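Local atomic coordinates of CBS domain-containing protein CBSX2, chloroplastic (Arabidopsis thaliana, PDB entry 3SL7), a protein that probably regulates the chloroplast thioredoxin system, and through it plant development, by way of its pair of CBS domains. Residues Q14-V19 with I142-R147; W47-V52 with P133-D138. One frame throughout, in Å; residues are numbered along the deposited sequence.

Interaction 1. Residues Q14-V19 with I142-R147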
loop_
_atom_site.group_PDB
_atom_site.type_symbol
_atom_site.label_atom_id
_atom_site.label_comp_id
_atom_site.label_asym_id
_atom_site.label_seq_id
_atom_site.Cartn_x
_atom_site.Cartn_y
_atom_site.Cartn_z
ATOM N N GLN A 14 0.085 -5.303 17.167
ATOM C CA GLN A 14 1.048 -4.231 17.412
ATOM C C GLN A 14 1.414 -3.478 16.142
ATOM O O GLN A 14 1.960 -2.379 16.208
ATOM C CB GLN A 14 2.313 -4.752 18.112
ATOM C CG GLN A 14 3.031 -5.878 17.379
ATOM C CD GLN A 14 2.665 -7.254 17.910
ATOM O OE1 GLN A 14 1.522 -7.503 18.301
ATOM N NE2 GLN A 14 3.641 -8.152 17.936
ATOM N N ASN A 15 1.103 -4.059 14.989
ATOM C CA ASN A 15 1.407 -3.402 13.723
ATOM C C ASN A 15 0.175 -2.848 13.014
ATOM O O ASN A 15 0.258 -2.401 11.873
ATOM C CB ASN A 15 2.203 -4.340 12.816
ATOM C CG ASN A 15 3.500 -4.796 13.461
ATOM O OD1 ASN A 15 3.795 -5.988 13.528
ATOM N ND2 ASN A 15 4.275 -3.842 13.958
ATOM N N LEU A 16 -0.965 -2.870 13.697
ATOM C CA LEU A 16 -2.190 -2.315 13.130
ATOM C C LEU A 16 -2.185 -0.805 13.241
ATOM O O LEU A 16 -1.533 -0.234 14.121
ATOM C CB LEU A 16 -3.440 -2.846 13.838
ATOM C CG LEU A 16 -3.584 -4.366 13.822
ATOM C CD1 LEU A 16 -4.815 -4.907 14.565
ATOM C CD2 LEU A 16 -3.355 -4.996 12.459
ATOM N N HIS A 17 -2.917 -0.168 12.335
ATOM C CA HIS A 17 -3.185 1.255 12.428
ATOM C C HIS A 17 -4.692 1.412 12.477
ATOM O O HIS A 17 -5.389 1.083 11.518
ATOM C CB HIS A 17 -2.576 1.965 11.226
ATOM C CG HIS A 17 -1.198 1.482 10.902
ATOM N ND1 HIS A 17 -0.126 1.666 11.753
ATOM C CD2 HIS A 17 -0.722 0.784 9.844
ATOM C CE1 HIS A 17 0.954 1.125 11.219
ATOM N NE2 HIS A 17 0.619 0.580 10.061
ATOM N N VAL A 18 -5.197 1.875 13.614
ATOM C CA VAL A 18 -6.631 1.908 13.834
ATOM C C VAL A 18 -7.107 3.334 13.992
ATOM O O VAL A 18 -6.336 4.214 14.373
ATOM C CB VAL A 18 -7.034 1.131 15.100
ATOM C CG1 VAL A 18 -6.632 -0.351 14.982
ATOM C CG2 VAL A 18 -6.403 1.756 16.325
ATOM N N VAL A 19 -8.378 3.554 13.673
ATOM C CA VAL A 19 -9.063 4.796 14.031
ATOM C C VAL A 19 -10.377 4.427 14.699
ATOM O O VAL A 19 -10.735 3.250 14.769
ATOM C CB VAL A 19 -9.337 5.670 12.796
ATOM C CG1 VAL A 19 -8.020 6.170 12.200
ATOM C CG2 VAL A 19 -10.125 4.874 11.755
ATOM N N ILE A 142 -7.565 -8.286 16.737
ATOM C CA ILE A 142 -6.290 -8.829 17.206
ATOM C C ILE A 142 -5.257 -8.880 16.093
ATOM O O ILE A 142 -4.078 -9.126 16.320
ATOM C CB ILE A 142 -6.443 -10.218 17.857
ATOM C CG1 ILE A 142 -7.061 -11.214 16.877
ATOM C CG2 ILE A 142 -7.278 -10.126 19.123
ATOM C CD1 ILE A 142 -7.064 -12.671 17.405
ATOM N N GLY A 143 -5.704 -8.624 14.872
ATOM C CA GLY A 143 -4.784 -8.595 13.762
ATOM C C GLY A 143 -5.500 -8.275 12.477
ATOM O O GLY A 143 -6.704 -8.048 12.451
ATOM N N ILE A 144 -4.753 -8.272 11.391
ATOM C CA ILE A 144 -5.368 -8.130 10.098
ATOM C C ILE A 144 -4.644 -9.044 9.122
ATOM O O ILE A 144 -3.434 -9.243 9.228
ATOM C CB ILE A 144 -5.382 -6.624 9.639
ATOM C CG1 ILE A 144 -6.306 -6.423 8.449
ATOM C CG2 ILE A 144 -3.982 -6.115 9.305
ATOM C CD1 ILE A 144 -6.730 -4.967 8.275
ATOM N N LEU A 145 -5.398 -9.642 8.207
ATOM C CA LEU A 145 -4.798 -10.409 7.120
ATOM C C LEU A 145 -4.826 -9.587 5.840
ATOM O O LEU A 145 -5.891 -9.179 5.369
ATOM C CB LEU A 145 -5.540 -11.727 6.893
ATOM C CG LEU A 145 -4.854 -12.663 5.889
ATOM C CD1 LEU A 145 -3.551 -13.229 6.486
ATOM C CD2 LEU A 145 -5.789 -13.796 5.469
ATOM N N THR A 146 -3.649 -9.364 5.274
ATOM C CA THR A 146 -3.523 -8.580 4.060
ATOM C C THR A 146 -3.084 -9.504 2.946
ATOM O O THR A 146 -2.613 -10.598 3.211
ATOM C CB THR A 146 -2.445 -7.502 4.219
ATOM O OG1 THR A 146 -1.158 -8.130 4.294
ATOM C CG2 THR A 146 -2.676 -6.686 5.499
ATOM N N ARG A 147 -3.208 -9.056 1.700
ATOM C CA ARG A 147 -2.728 -9.850 0.579
ATOM C C ARG A 147 -1.235 -10.104 0.733
ATOM O O ARG A 147 -0.748 -11.196 0.437
ATOM C CB ARG A 147 -3.033 -9.160 -0.747
ATOM C CG ARG A 147 -4.493 -9.250 -1.161
ATOM C CD ARG A 147 -4.759 -8.452 -2.432
ATOM N NE ARG A 147 -3.886 -8.853 -3.534
ATOM C CZ ARG A 147 -4.051 -9.960 -4.254
ATOM N NH1 ARG A 147 -5.051 -10.792 -3.979
ATOM N NH2 ARG A 147 -3.212 -10.242 -5.246
#

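Interaction 2. Residues W47-V52 with P133-D138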
loop_
_atom_site.group_PDB
_atom_site.type_symbol
_atom_site.label_atom_id
_atom_site.label_comp_id
_atom_site.label_asym_id
_atom_site.label_seq_id
_atom_site.Cartn_x
_atom_site.Cartn_y
_atom_site.Cartn_z
ATOM N N TRP A 47 -11.468 -1.571 21.701
ATOM C CA TRP A 47 -10.818 -2.370 20.670
ATOM C C TRP A 47 -11.744 -3.361 19.984
ATOM O O TRP A 47 -11.291 -4.223 19.240
ATOM C CB TRP A 47 -9.562 -3.063 21.216
ATOM C CG TRP A 47 -8.396 -2.182 21.040
ATOM C CD1 TRP A 47 -8.057 -1.110 21.809
ATOM C CD2 TRP A 47 -7.442 -2.239 19.982
ATOM N NE1 TRP A 47 -6.932 -0.506 21.305
ATOM C CE2 TRP A 47 -6.535 -1.180 20.181
ATOM C CE3 TRP A 47 -7.255 -3.091 18.893
ATOM C CZ2 TRP A 47 -5.457 -0.950 19.333
ATOM C CZ3 TRP A 47 -6.189 -2.855 18.044
ATOM C CH2 TRP A 47 -5.303 -1.794 18.272
ATOM N N THR A 48 -13.044 -3.217 20.216
ATOM C CA THR A 48 -14.017 -3.954 19.425
ATOM C C THR A 48 -13.968 -3.441 17.994
ATOM O O THR A 48 -14.019 -2.225 17.757
ATOM C CB THR A 48 -15.432 -3.793 19.978
ATOM O OG1 THR A 48 -15.440 -4.208 21.349
ATOM C CG2 THR A 48 -16.411 -4.649 19.182
ATOM N N LEU A 49 -13.850 -4.362 17.042
ATOM C CA LEU A 49 -13.821 -3.998 15.630
ATOM C C LEU A 49 -15.229 -3.569 15.243
ATOM O O LEU A 49 -16.177 -4.332 15.407
ATOM C CB LEU A 49 -13.370 -5.204 14.805
ATOM C CG LEU A 49 -13.031 -5.106 13.315
ATOM C CD1 LEU A 49 -14.261 -5.258 12.480
ATOM C CD2 LEU A 49 -12.306 -3.813 12.999
ATOM N N VAL A 50 -15.384 -2.334 14.773
ATOM C CA VAL A 50 -16.717 -1.845 14.418
ATOM C C VAL A 50 -16.881 -1.555 12.925
ATOM O O VAL A 50 -18.000 -1.420 12.427
ATOM C CB VAL A 50 -17.116 -0.609 15.246
ATOM C CG1 VAL A 50 -17.014 -0.920 16.732
ATOM C CG2 VAL A 50 -16.257 0.608 14.867
ATOM N N GLY A 51 -15.764 -1.470 12.214
ATOM C CA GLY A 51 -15.813 -1.177 10.799
ATOM C C GLY A 51 -14.449 -1.078 10.169
ATOM O O GLY A 51 -13.428 -1.339 10.800
ATOM N N VAL A 52 -14.450 -0.731 8.892
ATOM C CA VAL A 52 -13.226 -0.490 8.153
ATOM C C VAL A 52 -13.464 0.754 7.314
ATOM O O VAL A 52 -14.604 1.069 6.965
ATOM C CB VAL A 52 -12.868 -1.681 7.228
ATOM C CG1 VAL A 52 -12.617 -2.958 8.066
ATOM C CG2 VAL A 52 -13.980 -1.924 6.219
ATOM N N PRO A 133 -9.936 -8.065 8.796
ATOM C CA PRO A 133 -9.613 -7.891 10.208
ATOM C C PRO A 133 -9.677 -9.267 10.872
ATOM O O PRO A 133 -10.505 -10.096 10.488
ATOM C CB PRO A 133 -10.746 -7.001 10.721
ATOM C CG PRO A 133 -11.228 -6.249 9.500
ATOM C CD PRO A 133 -11.091 -7.254 8.376
ATOM N N VAL A 134 -8.806 -9.516 11.834
ATOM C CA VAL A 134 -8.869 -10.773 12.589
ATOM C C VAL A 134 -9.340 -10.415 13.982
ATOM O O VAL A 134 -8.780 -9.524 14.627
ATOM C CB VAL A 134 -7.506 -11.466 12.652
ATOM C CG1 VAL A 134 -7.649 -12.899 13.212
ATOM C CG2 VAL A 134 -6.874 -11.500 11.274
ATOM N N VAL A 135 -10.389 -11.091 14.437
ATOM C CA VAL A 135 -10.923 -10.845 15.759
ATOM C C VAL A 135 -10.801 -12.061 16.679
ATOM O O VAL A 135 -10.612 -13.197 16.228
ATOM C CB VAL A 135 -12.398 -10.397 15.687
ATOM C CG1 VAL A 135 -12.523 -9.114 14.849
ATOM C CG2 VAL A 135 -13.256 -11.500 15.097
ATOM N N ASP A 136 -10.899 -11.809 17.978
ATOM C CA ASP A 136 -10.964 -12.873 18.963
ATOM C C ASP A 136 -12.408 -13.170 19.318
ATOM O O ASP A 136 -13.309 -12.646 18.692
ATOM C CB ASP A 136 -10.167 -12.514 20.213
ATOM C CG ASP A 136 -10.757 -11.345 20.979
ATOM O OD1 ASP A 136 -11.916 -10.930 20.724
ATOM O OD2 ASP A 136 -10.040 -10.840 21.859
ATOM N N ALA A 137 -12.621 -14.009 20.335
ATOM C CA ALA A 137 -13.952 -14.526 20.623
ATOM C C ALA A 137 -14.853 -13.418 21.140
ATOM O O ALA A 137 -16.077 -13.542 21.132
ATOM C CB ALA A 137 -13.873 -15.667 21.638
ATOM N N ASP A 138 -14.222 -12.340 21.591
ATOM C CA ASP A 138 -14.914 -11.143 22.047
ATOM C C ASP A 138 -15.070 -10.079 20.968
ATOM O O ASP A 138 -15.494 -8.970 21.263
ATOM C CB ASP A 138 -14.149 -10.518 23.200
ATOM C CG ASP A 138 -14.396 -11.223 24.492
ATOM O OD1 ASP A 138 -15.542 -11.682 24.686
ATOM O OD2 ASP A 138 -13.446 -11.329 25.297
HETATM O O HOH W 1 -16.271 -6.681 22.728
#

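Interaction 1. Residues Q14-V19 with I142-R147
Leu16 meets strand 141-146 with the two arms of its isobutyl fork, one laid against the Gly143 backbone and the other pressed on Ile144. Its CD1 stands 3.8 Å from Gly143 CA, resting on the main chain of the glycine. CD2 comes to 3.4 Å from Ile144 CG2, shorter than a usual methyl-methyl contact, and is also 3.7 Å from Ile144 N, so it sits in the angle between branch and backbone. Leu16 places CG opposite its own carbonyl carbon (chi1 -58°) and extends CD1 trans to CA (chi2 178°), carrying that methyl out to Gly143, while CD2 branches off to Ile144. On Ile144 the longer CG1 arm lies trans to the backbone N (chi1 -167°); this leaves CG2 in the crowded position between N and the carbonyl carbon, and it is this short branch that receives CD2. The two side chains cross obliquely.

Gly143 belongs to a classic beta bulge: with Ile142 it faces Val134 on the neighbouring strand. Thr11 of strand 11-12 touches both Leu16 and Ile144, and Leu141 touches Leu16 as well, so the fork is packed among residues of the same mixed sheet. The loop that follows strand 11-12, in the first CBS sequence repeat, is thereby laid on a strand of the second.

Exchanging Leu16 for an alanine would probably open a gap over Gly143 and leave Ile144 CG2 without its methyl neighbour. With 128 Å² buried in total and only carbon-rich surfaces meeting, the contact depends on shape and exclusion of water; polar pairing between the two segments contributes nothing to it.

Interaction 2. Residues W47-V52 with P133-D138
Apolar packing accounts for every direct contact between the two strands, and it is carried by Leu49 and Val52 on one side and Pro133 and Val135 on the other. Leu49 spans two partners: its CG stands 3.9 Å from Pro133 CB, while its CB lies 4.0 Å from Val135 CG1. Because chi1 (-171°) sets CG trans to the backbone N, the branched end swings along the strand to Pro133 and leaves CB to meet the valine. The proline ring is touched at a second corner, where its CG is 3.8 Å from Val52 CG1. Both Leu49 and Val52 cross the ring at about a right angle, and all four side chains set out toward the opposing segment. Pro108 packs on Leu49 and Val52, and Leu141 on Pro133, which extends this apolar cluster.

The strands run antiparallel at 172°, yet their axes come no closer than 9.4 Å, too far for backbone pairing. They belong to separate sheets, 49-54 to the antiparallel one and 131-135 to the mixed one, and their side chains bring the two CBS sequence repeats together, as in other CBS pairs. Val50 and Gly51 form a classic beta bulge opposite Val42.

Polar links lie at the loop end. One water joins the segments, 3.0 Å from Thr48 OG1 and donating to Asp138 O at 2.8 Å. Within the turn, Asp138 N makes a weak bond to Asp136 OD1, bent to 126° at the hydrogen, and the same carboxylate oxygen also accepts from Lys140 N.

In the fold
Interactions 1 and 2 meet through neighbouring strands of the mixed sheet, with their centres 10 Å apart. Strand 131-135 supplies one partner of interaction 2 and strand 141-146 one of interaction 1. Their backbones are probably hydrogen-bonded at Gly143 O to Val134 N, 2.6 Å, and at Ile142 N to Val134 O, 2.7 Å. A second link joins the partners from the first CBS repeat: Val18 CG1 packs 3.8 Å from Trp47 CH2. Both contacts therefore bridge the two repeats. An acetate, probably from the crystallisation liquor, lies about 5 Å from the Ile144 side chain; it may mark a pocket beside interaction 1.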